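Local coordinates for protein alanine racemase (Actinobacillus succinogenes, PDB 3C3K) that has the two-lobed alpha/beta fold of the periplasmic binding protein family, its lobes joined by crossing chain segments, at residues Q201-E205 / S206-I210; V222-S225 / Q226-V229; N148-F152 / H153-Y157; V104-D108 / V109-E113; V235-S239 / E240-M244. All blocks are in the same frame, centred on the assembly; numbering follows the deposited sequence.

Interaction 1. Residues Q201-E205 / S206-I210; sequences QALTE and SGLSI
Leu203 and Ile210 meet at about a right angle where helix 193-205 ends and the chain folds back along its last turn. The CD1 methyl of Ile210 comes to 3.7 Å from CB of Leu203 and also touches CD1 of that leucine, so the isoleucine tip rests against both the root and one branch of its partner. The other branch serves the next neighbour in the turn: Leu203 CD2 lies 3.9 Å from Leu208 CD1, the two leucines meeting at a slant. With CG anti to the carbonyl carbon (chi1 -80°), the fork of Leu203 lies beside its backbone N, and CD1 and CD2 part toward Ile210 and Leu208. Beside them, Thr204 sets OG1 4.0 Å from Ile210 CD1, while that hydroxyl is hydrogen-bonded to Ile200 O.

A Schellman motif shapes the backbone. Leu208 N reaches Leu203 O at 2.9 Å in a nearly straight bond (166°), and Gly207 N makes a weak bond to Thr204 O. Gly207 turns the chain with positive phi (78°). Ser206 adds a side-chain tie, OG donating to Ala202 O at 3.0 Å from a position tilted off the carbonyl plane.

Helix 168-179 lies alongside, with Phe176 touching Ala202 and Ser206, and Lys172 paired to Glu205 in a salt bridge and to Gln201 OE1 in a hydrogen bond. Gln201 NE2 bonds Gln226 O of the second subunit. Leu203 touches Val214 and Ile210 touches Pro230, so the helix end packs on the loops that flank strand 215-217.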
# COMPACT_ATOMS: atom_id res chain seq x y z
N GLN B 201 -14.09 11.41 -5.88
CA GLN B 201 -15.34 10.73 -5.54
C GLN B 201 -16.43 11.61 -4.92
O GLN B 201 -17.59 11.57 -5.34
CB GLN B 201 -15.08 9.55 -4.63
CG GLN B 201 -16.37 8.76 -4.49
CD GLN B 201 -16.20 7.38 -3.94
OE1 GLN B 201 -16.75 7.06 -2.88
NE2 GLN B 201 -15.54 6.52 -4.70
N ALA B 202 -16.12 12.40 -3.90
CA ALA B 202 -17.15 13.28 -3.31
C ALA B 202 -17.64 14.34 -4.30
O ALA B 202 -18.84 14.71 -4.36
CB ALA B 202 -16.56 14.00 -2.10
N LEU B 203 -16.74 14.86 -5.08
CA LEU B 203 -17.08 15.88 -6.06
C LEU B 203 -18.11 15.34 -7.10
O LEU B 203 -19.15 15.98 -7.38
CB LEU B 203 -15.80 16.36 -6.75
CG LEU B 203 -14.95 17.38 -5.93
CD1 LEU B 203 -13.74 17.70 -6.70
CD2 LEU B 203 -15.72 18.69 -5.63
N THR B 204 -17.81 14.17 -7.64
CA THR B 204 -18.68 13.43 -8.57
C THR B 204 -20.04 13.09 -7.98
O THR B 204 -21.08 13.22 -8.66
CB THR B 204 -18.00 12.15 -9.02
OG1 THR B 204 -16.74 12.50 -9.59
CG2 THR B 204 -18.84 11.43 -10.03
N GLU B 205 -20.04 12.63 -6.74
CA GLU B 205 -21.31 12.28 -6.09
C GLU B 205 -22.10 13.53 -5.76
O GLU B 205 -23.29 13.48 -5.52
CB GLU B 205 -21.05 11.47 -4.84
CG GLU B 205 -20.56 10.08 -5.13
CD GLU B 205 -20.18 9.34 -3.86
OE1 GLU B 205 -20.23 9.95 -2.77
OE2 GLU B 205 -19.85 8.15 -3.95
N SER B 206 -21.43 14.67 -5.73
CA SER B 206 -22.08 15.92 -5.41
C SER B 206 -22.55 16.57 -6.72
O SER B 206 -23.17 17.61 -6.70
CB SER B 206 -21.11 16.84 -4.66
OG SER B 206 -20.96 16.47 -3.28
N GLY B 207 -22.19 15.98 -7.87
CA GLY B 207 -22.59 16.50 -9.19
C GLY B 207 -21.77 17.69 -9.67
O GLY B 207 -22.23 18.53 -10.46
N LEU B 208 -20.54 17.78 -9.21
CA LEU B 208 -19.71 18.82 -9.64
C LEU B 208 -18.80 18.26 -10.74
O LEU B 208 -18.41 17.11 -10.71
CB LEU B 208 -18.98 19.39 -8.45
CG LEU B 208 -19.91 20.06 -7.43
CD1 LEU B 208 -19.34 20.05 -5.96
CD2 LEU B 208 -20.16 21.49 -7.89
N SER B 209 -18.55 19.08 -11.74
CA SER B 209 -17.77 18.69 -12.89
C SER B 209 -16.33 18.97 -12.57
O SER B 209 -16.02 19.98 -11.97
CB SER B 209 -18.17 19.59 -14.07
OG SER B 209 -19.19 18.95 -14.78
N ILE B 210 -15.45 18.10 -13.03
CA ILE B 210 -14.03 18.24 -12.76
C ILE B 210 -13.34 18.23 -14.11
O ILE B 210 -13.48 17.26 -14.85
CB ILE B 210 -13.52 17.05 -11.93
CG1 ILE B 210 -14.34 16.86 -10.62
CG2 ILE B 210 -11.97 17.16 -11.65
CD1 ILE B 210 -14.13 15.48 -9.94

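Interaction 2. Residues V222-S225 / Q226-V229; sequences VDIS and QITV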
# COMPACT_ATOMS: atom_id res chain seq x y z
N VAL B 222 1.52 8.31 -7.28
CA VAL B 222 1.35 6.86 -7.06
C VAL B 222 0.29 6.30 -8.03
O VAL B 222 -0.33 7.09 -8.75
CB VAL B 222 1.10 6.50 -5.58
CG1 VAL B 222 2.36 6.77 -4.76
CG2 VAL B 222 -0.12 7.35 -4.97
N ASP B 223 0.18 4.98 -8.16
CA ASP B 223 -0.72 4.39 -9.19
C ASP B 223 -2.18 4.86 -9.10
O ASP B 223 -2.82 5.00 -10.13
CB ASP B 223 -0.76 2.87 -9.13
CG ASP B 223 0.48 2.26 -9.66
OD1 ASP B 223 1.44 3.01 -10.00
OD2 ASP B 223 0.52 1.02 -9.70
N ILE B 224 -2.69 5.13 -7.90
CA ILE B 224 -4.10 5.56 -7.81
C ILE B 224 -4.36 6.78 -8.67
O ILE B 224 -5.44 6.97 -9.21
CB ILE B 224 -4.63 5.77 -6.33
CG1 ILE B 224 -6.18 5.77 -6.28
CG2 ILE B 224 -4.18 7.11 -5.74
CD1 ILE B 224 -6.82 4.46 -6.77
N SER B 225 -3.34 7.61 -8.82
CA SER B 225 -3.50 8.81 -9.62
C SER B 225 -3.73 8.49 -11.11
O SER B 225 -4.19 9.36 -11.89
CB SER B 225 -2.32 9.74 -9.40
OG SER B 225 -1.19 9.32 -10.14
N GLN B 226 -3.45 7.25 -11.53
CA GLN B 226 -3.71 6.86 -12.91
C GLN B 226 -4.98 5.98 -13.08
O GLN B 226 -5.29 5.50 -14.18
CB GLN B 226 -2.52 6.11 -13.44
CG GLN B 226 -1.28 6.97 -13.41
CD GLN B 226 -0.08 6.16 -13.72
OE1 GLN B 226 0.10 5.05 -13.19
NE2 GLN B 226 0.76 6.67 -14.57
N ILE B 227 -5.67 5.80 -11.97
CA ILE B 227 -6.84 4.99 -11.91
C ILE B 227 -8.14 5.80 -11.79
O ILE B 227 -9.22 5.30 -12.14
CB ILE B 227 -6.73 3.97 -10.78
CG1 ILE B 227 -5.70 2.93 -11.15
CG2 ILE B 227 -8.02 3.16 -10.69
CD1 ILE B 227 -5.07 2.24 -9.98
N THR B 228 -8.04 7.04 -11.29
CA THR B 228 -9.23 7.80 -10.97
C THR B 228 -9.80 8.31 -12.28
O THR B 228 -9.08 8.39 -13.31
CB THR B 228 -8.91 8.97 -10.03
OG1 THR B 228 -7.82 9.73 -10.57
CG2 THR B 228 -8.52 8.44 -8.69
N VAL B 229 -11.08 8.69 -12.25
CA VAL B 229 -11.67 9.27 -13.42
C VAL B 229 -12.25 10.60 -13.03
O VAL B 229 -13.13 10.65 -12.21
CB VAL B 229 -12.75 8.33 -14.08
CG1 VAL B 229 -13.45 9.07 -15.25
CG2 VAL B 229 -12.06 7.04 -14.57
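A short helical turn in the loop between strands 215-217 and 234-236 brings Ile224 against Ile227, on a part of the surface that faces the second subunit. The main bonds join residues three apart; a weak one from Thr228 N to Ile224 O spans four. Gln226 N donates to Asp223 O at 2.7 Å (156°), and Ile227 N to Ile224 O at 3.0 Å, both donors standing well above the carbonyl planes. Thr228 OG1 is hydrogen-bonded to Pro230 O.

The two isoleucines cross at about a right angle, with Ile224 CD1 4.0 Å from Ile227 CB. Ile224 CG1 is anti to the backbone N, and a bend at chi2 (60°) brings CD1 back to Ile227, although the first bond of the side chain points away. Ile227 lays CD1 3.6 Å from Asp223 O. At the start of the turn, Ser225 OG donates to Val222 O at 2.8 Å, nearly in line with the C=O bond; the same oxygen takes Ser225 N.

Ile224 and Ile227 each pack on the other's counterpart in the second subunit, where Tyr168 OH bonds Gln226 OE1 weakly. The turn therefore presents an apolar pair and an amide to the dimer interface, while the carbonyls of Val222, Asp223 and Ile224 accept within the turn.

Interaction 3. Residues N148-F152 / H153-Y157; sequences NRLKF and HGLDY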
# COMPACT_ATOMS: atom_id res chain seq x y z
N ASN B 148 0.91 31.02 1.69
CA ASN B 148 1.74 32.14 1.20
C ASN B 148 1.52 32.44 -0.26
O ASN B 148 1.57 33.61 -0.67
CB ASN B 148 3.24 31.91 1.43
CG ASN B 148 3.58 31.75 2.89
OD1 ASN B 148 2.85 32.21 3.76
ND2 ASN B 148 4.69 31.06 3.17
N ARG B 149 1.32 31.42 -1.07
CA ARG B 149 1.19 31.67 -2.51
C ARG B 149 -0.18 32.23 -2.85
O ARG B 149 -0.35 33.02 -3.76
CB ARG B 149 1.50 30.38 -3.27
CG ARG B 149 2.05 30.59 -4.63
CD ARG B 149 3.43 31.24 -4.57
NE ARG B 149 3.90 31.55 -5.91
CZ ARG B 149 4.90 32.37 -6.15
NH1 ARG B 149 5.52 32.92 -5.12
NH2 ARG B 149 5.26 32.66 -7.39
N LEU B 150 -1.19 31.87 -2.07
CA LEU B 150 -2.51 32.51 -2.25
C LEU B 150 -2.43 34.00 -1.99
O LEU B 150 -3.04 34.76 -2.71
CB LEU B 150 -3.63 31.90 -1.39
CG LEU B 150 -4.00 30.41 -1.60
CD1 LEU B 150 -5.16 30.00 -0.66
CD2 LEU B 150 -4.34 30.14 -3.05
N LYS B 151 -1.74 34.37 -0.91
CA LYS B 151 -1.61 35.78 -0.48
C LYS B 151 -0.74 36.47 -1.52
O LYS B 151 -0.92 37.64 -1.82
CB LYS B 151 -0.87 35.91 0.86
CG LYS B 151 -1.51 35.35 2.17
CD LYS B 151 -2.99 35.66 2.23
CE LYS B 151 -3.85 34.40 1.89
NZ LYS B 151 -5.35 34.61 1.73
N PHE B 152 0.26 35.75 -2.03
CA PHE B 152 1.06 36.31 -3.09
C PHE B 152 0.25 36.70 -4.32
O PHE B 152 0.57 37.64 -5.03
CB PHE B 152 2.12 35.30 -3.50
CG PHE B 152 2.88 35.70 -4.69
CD1 PHE B 152 3.95 36.61 -4.59
CD2 PHE B 152 2.64 35.09 -5.88
CE1 PHE B 152 4.71 36.93 -5.72
CE2 PHE B 152 3.39 35.41 -7.00
CZ PHE B 152 4.41 36.33 -6.93
N HIS B 153 -0.79 35.93 -4.59
CA HIS B 153 -1.67 36.23 -5.74
C HIS B 153 -2.86 37.09 -5.33
O HIS B 153 -3.78 37.30 -6.09
CB HIS B 153 -2.16 34.92 -6.38
CG HIS B 153 -1.09 34.21 -7.17
ND1 HIS B 153 -0.48 34.78 -8.27
CD2 HIS B 153 -0.50 33.01 -6.98
CE1 HIS B 153 0.41 33.93 -8.75
NE2 HIS B 153 0.43 32.85 -7.98
N GLY B 154 -2.85 37.55 -4.09
CA GLY B 154 -3.92 38.42 -3.62
C GLY B 154 -5.29 37.77 -3.62
O GLY B 154 -6.25 38.45 -3.81
N LEU B 155 -5.37 36.45 -3.46
CA LEU B 155 -6.62 35.74 -3.43
C LEU B 155 -7.26 35.91 -2.05
O LEU B 155 -6.61 35.83 -1.04
CB LEU B 155 -6.44 34.25 -3.81
CG LEU B 155 -5.71 34.02 -5.18
CD1 LEU B 155 -5.41 32.60 -5.53
CD2 LEU B 155 -6.49 34.62 -6.35
N ASP B 156 -8.57 36.11 -2.00
CA ASP B 156 -9.23 36.28 -0.72
C ASP B 156 -9.58 34.92 -0.03
O ASP B 156 -9.59 34.80 1.22
CB ASP B 156 -10.49 37.08 -0.95
CG ASP B 156 -11.07 37.65 0.36
OD1 ASP B 156 -10.44 37.54 1.46
OD2 ASP B 156 -12.18 38.20 0.28
N TYR B 157 -9.81 33.89 -0.82
CA TYR B 157 -10.24 32.58 -0.30
C TYR B 157 -9.05 31.74 0.13
O TYR B 157 -8.06 31.52 -0.65
CB TYR B 157 -11.03 31.82 -1.37
CG TYR B 157 -11.51 30.41 -1.03
CD1 TYR B 157 -12.84 30.17 -0.70
CD2 TYR B 157 -10.65 29.32 -1.12
CE1 TYR B 157 -13.29 28.88 -0.41
CE2 TYR B 157 -11.07 28.05 -0.81
CZ TYR B 157 -12.39 27.83 -0.46
OH TYR B 157 -12.81 26.56 -0.21
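A Schellman motif closes helix 137-152, and around it Leu150 meets Leu155 and Phe152 meets His153. Gly154, with positive phi, is its C-prime residue: Leu155 N bonds Leu150 O at 3.0 Å (165°), and Gly154 N bonds Lys151 O at 3.0 Å. His153 N completes the last turn with a bond of 3.1 Å to Arg149 O. On the buried side, Leu150 CD2 lies 3.7 Å from Leu155 CD1, the side chains crossing at about a right angle over Val116 and Val120 of helix 108-121.

At the helix end the aromatic pair is T-shaped, the edge of Phe152 directed to the face of His153, with ring centroids 5.0 Å apart and planes at 75°. Phe152 CG is anti to the backbone N (chi1 172°), which sets the ring between the Arg149 guanidinium and the His153 ring; Arg149 NH1 sits over the centre of one of its faces. Asp117 OD1 accepts from His153 NE2 and forms a salt bridge with Arg149 NE, so one carboxylate oxygen holds both residues. Lys151 bends at chi2 and chi3 so that NZ reaches the chain after the glycine, with a weak bond of 3.3 Å to Leu155 O.

Interaction 4. Residues V104-D108 / V109-E113; sequences VSIDD and VAASE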
# COMPACT_ATOMS: atom_id res chain seq x y z
N VAL B 104 17.40 12.69 1.96
CA VAL B 104 17.08 12.71 0.55
C VAL B 104 15.54 12.91 0.46
O VAL B 104 14.78 12.25 1.16
CB VAL B 104 17.59 11.43 -0.19
CG1 VAL B 104 17.12 10.16 0.47
CG2 VAL B 104 17.09 11.41 -1.66
N SER B 105 15.13 13.90 -0.31
CA SER B 105 13.72 14.31 -0.44
C SER B 105 13.57 15.24 -1.64
O SER B 105 14.54 15.49 -2.36
CB SER B 105 13.21 15.05 0.79
OG SER B 105 14.00 16.15 1.05
N ILE B 106 12.35 15.70 -1.88
CA ILE B 106 12.12 16.77 -2.82
C ILE B 106 12.00 18.08 -2.05
O ILE B 106 12.00 18.09 -0.80
CB ILE B 106 10.78 16.54 -3.62
CG1 ILE B 106 9.56 16.66 -2.67
CG2 ILE B 106 10.86 15.20 -4.39
CD1 ILE B 106 8.23 16.94 -3.32
N ASP B 107 11.86 19.20 -2.79
CA ASP B 107 11.57 20.50 -2.19
C ASP B 107 10.04 20.72 -2.15
O ASP B 107 9.45 21.12 -3.12
CB ASP B 107 12.22 21.60 -3.05
CG ASP B 107 12.03 22.99 -2.47
OD1 ASP B 107 11.15 23.26 -1.63
OD2 ASP B 107 12.78 23.86 -2.89
N ASP B 108 9.44 20.50 -0.99
CA ASP B 108 8.00 20.58 -0.83
C ASP B 108 7.46 21.98 -1.00
O ASP B 108 6.32 22.17 -1.46
CB ASP B 108 7.60 20.00 0.51
CG ASP B 108 7.64 18.47 0.48
OD1 ASP B 108 6.90 17.94 -0.34
OD2 ASP B 108 8.43 17.81 1.18
N VAL B 109 8.23 22.97 -0.57
CA VAL B 109 7.75 24.37 -0.70
C VAL B 109 7.71 24.76 -2.14
O VAL B 109 6.71 25.29 -2.54
CB VAL B 109 8.61 25.36 0.08
CG1 VAL B 109 8.08 26.84 -0.12
CG2 VAL B 109 8.49 25.03 1.48
N ALA B 110 8.75 24.45 -2.93
CA ALA B 110 8.72 24.83 -4.34
C ALA B 110 7.60 24.11 -5.11
O ALA B 110 6.92 24.74 -5.92
CB ALA B 110 10.08 24.60 -5.07
N ALA B 111 7.43 22.80 -4.88
CA ALA B 111 6.35 22.05 -5.53
C ALA B 111 4.97 22.60 -5.18
O ALA B 111 4.17 22.70 -6.07
CB ALA B 111 6.41 20.59 -5.17
N SER B 112 4.67 22.88 -3.89
CA SER B 112 3.34 23.36 -3.59
C SER B 112 3.04 24.75 -4.07
O SER B 112 1.93 25.00 -4.47
CB SER B 112 2.95 23.16 -2.12
OG SER B 112 4.09 23.41 -1.39
N GLU B 113 4.03 25.66 -4.09
CA GLU B 113 3.78 26.99 -4.64
C GLU B 113 3.53 26.89 -6.13
O GLU B 113 2.73 27.62 -6.63
CB GLU B 113 4.94 27.98 -4.35
CG GLU B 113 5.21 28.18 -2.89
CD GLU B 113 6.34 29.16 -2.64
OE1 GLU B 113 7.36 29.12 -3.36
OE2 GLU B 113 6.23 29.94 -1.69
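The backbone runs out of strand 102-105 in extended form and turns into helix 108-121 at Asp107, whose O accepts from Ala111 N at 3.2 Å in an almost straight bond (173°). Asp107 is the N-cap, set in one of the segments that cross between the lobes of the periplasmic binding protein fold: beyond this first helical bond, its OD1 accepts from Ala110 N at 3.0 Å, the capping bond, met from well above the carboxylate plane. CG is anti to the backbone N (chi1 -177°), which swings the carboxylate over the first turn and puts OD2 3.5 Å from the methyl of Ala110. Its negative charge lies at the helix start, where it would probably interact favourably with the helix dipole.

Asp108 faces elsewhere. Its carboxylate forms a salt bridge through OD1 with Arg142 of helix 137-152, beside Tyr138 and His141, and a bound glycerol lies about 5 Å from the side chain. Ile106, behind the cap, touches Phe219 and Gln237. The carbonyl of Asp108 is gripped twice by a single residue, Ser112, one turn further along: Ser112 N donates to Asp108 O at 3.0 Å, and Ser112 OG folds back on the same Asp108 O at 2.6 Å.

Interaction 5. Residues V235-S239 / E240-M244; sequences VQQPS and EQIGM
Pro238 and Ile242 meet at the start of helix 239-254, where Ile242 N donates to Pro238 O at 2.9 Å, nearly in line with the carbonyl. Gly243 N donates to Ser239 O at 3.3 Å (163°), from slightly off the carbonyl plane, so the first two carbonyls of the helix entrance are both taken. Pro238 holds the N-cap position and is the centre of an inverse gamma turn, closed by a weak bond from Ser239 N to Gln237 O. That oxygen also accepts from Gln236 NE2 at 3.2 Å, the acceptor lying in the amide plane of the glutamine; Gln236 NE2 further bonds Gly221 O.

The Gln237 amide is held at NE2, which bonds Asp220 OD1 and glycerol O1, while OE1 lies 3.5 Å from Ile242 CD1. Ile242, with CG1 anti to the carbonyl carbon (chi1 -64°), reaches back to the entering chain, CG1 3.4 Å from Pro238 O. On the outer side, Gln241 NE2 comes to 3.7 Å from Pro238 CB, while Glu240 OE2 forms a salt bridge with Lys32 of helix 21-35.

Strand, proline turn and helix start together make an interlobe hinge segment, as in periplasmic binding proteins of this topology, beside a bound glycerol, probably from the crystallisation liquor, which may mark the cleft between the lobes.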
# COMPACT_ATOMS: atom_id res chain seq x y z
N VAL B 235 1.72 16.06 -8.13
CA VAL B 235 3.15 16.27 -8.04
C VAL B 235 3.87 14.92 -7.95
O VAL B 235 3.81 14.26 -6.92
CB VAL B 235 3.54 17.18 -6.85
CG1 VAL B 235 5.00 17.41 -6.83
CG2 VAL B 235 2.82 18.49 -6.93
N GLN B 236 4.53 14.53 -9.04
CA GLN B 236 5.26 13.25 -9.12
C GLN B 236 6.59 13.33 -8.41
O GLN B 236 7.40 14.23 -8.72
CB GLN B 236 5.54 12.93 -10.58
CG GLN B 236 6.33 11.66 -10.79
CD GLN B 236 5.44 10.49 -10.62
OE1 GLN B 236 4.44 10.38 -11.33
NE2 GLN B 236 5.76 9.61 -9.66
N GLN B 237 6.76 12.51 -7.37
CA GLN B 237 8.08 12.34 -6.70
C GLN B 237 8.87 11.17 -7.32
O GLN B 237 8.26 10.18 -7.74
CB GLN B 237 7.91 12.01 -5.24
CG GLN B 237 7.22 13.13 -4.46
CD GLN B 237 7.62 13.09 -3.02
OE1 GLN B 237 8.81 12.97 -2.71
NE2 GLN B 237 6.63 13.22 -2.10
N PRO B 238 10.19 11.28 -7.35
CA PRO B 238 10.93 10.12 -7.82
C PRO B 238 11.09 9.09 -6.67
O PRO B 238 12.22 8.92 -6.14
CB PRO B 238 12.29 10.72 -8.24
CG PRO B 238 12.46 11.89 -7.34
CD PRO B 238 11.07 12.44 -7.06
N SER B 239 10.01 8.40 -6.34
CA SER B 239 9.93 7.69 -5.05
C SER B 239 10.95 6.57 -4.90
O SER B 239 11.63 6.49 -3.87
CB SER B 239 8.52 7.22 -4.79
OG SER B 239 7.68 8.38 -4.63
N GLU B 240 11.04 5.70 -5.89
CA GLU B 240 12.09 4.70 -5.92
C GLU B 240 13.52 5.25 -5.83
O GLU B 240 14.32 4.70 -5.08
CB GLU B 240 11.94 3.81 -7.14
CG GLU B 240 12.60 2.48 -6.98
CD GLU B 240 12.18 1.50 -8.09
OE1 GLU B 240 10.97 1.22 -8.24
OE2 GLU B 240 13.06 1.04 -8.85
N GLN B 241 13.85 6.28 -6.61
CA GLN B 241 15.15 6.99 -6.51
C GLN B 241 15.44 7.58 -5.13
O GLN B 241 16.55 7.50 -4.66
CB GLN B 241 15.29 8.10 -7.60
CG GLN B 241 15.26 7.54 -9.08
CD GLN B 241 15.76 8.53 -10.17
OE1 GLN B 241 16.44 8.14 -11.13
NE2 GLN B 241 15.40 9.82 -10.03
N ILE B 242 14.44 8.14 -4.46
CA ILE B 242 14.56 8.49 -3.05
C ILE B 242 15.05 7.35 -2.16
O ILE B 242 16.00 7.54 -1.42
CB ILE B 242 13.26 9.14 -2.52
CG1 ILE B 242 13.01 10.47 -3.23
CG2 ILE B 242 13.28 9.37 -0.94
CD1 ILE B 242 11.67 11.00 -2.93
N GLY B 243 14.42 6.17 -2.22
CA GLY B 243 14.91 5.00 -1.46
C GLY B 243 16.29 4.50 -1.91
O GLY B 243 17.14 4.16 -1.08
N MET B 244 16.54 4.44 -3.21
CA MET B 244 17.85 3.92 -3.65
C MET B 244 18.96 4.87 -3.13
O MET B 244 20.01 4.41 -2.65
CB MET B 244 17.89 3.83 -5.17
CG MET B 244 16.90 2.86 -5.79
SD MET B 244 16.88 2.84 -7.64
CE MET B 244 16.52 4.45 -7.90

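Overall arrangement
From the N terminus the contacts run in series, 104-113, 148-157, 201-210, 222-229 and 235-244, and none nests within or crosses another. Interactions 4 and 5 are the helix entrances of two hinge segments that run in opposite directions between the lobes; they lie side by side, centres 12 Å apart, and touch through Ile106 with Gln237 and Pro238 and through Ala111 with Val235. Interactions 3 and 1 each turn the chain at a helix end toward a strand of the four-stranded sheet. Interaction 3 meets interaction 4 where Arg149 packs on Glu113. Interaction 2 bends the loop before the second hinge segment and, with Gln201 of interaction 1, joins the subunits.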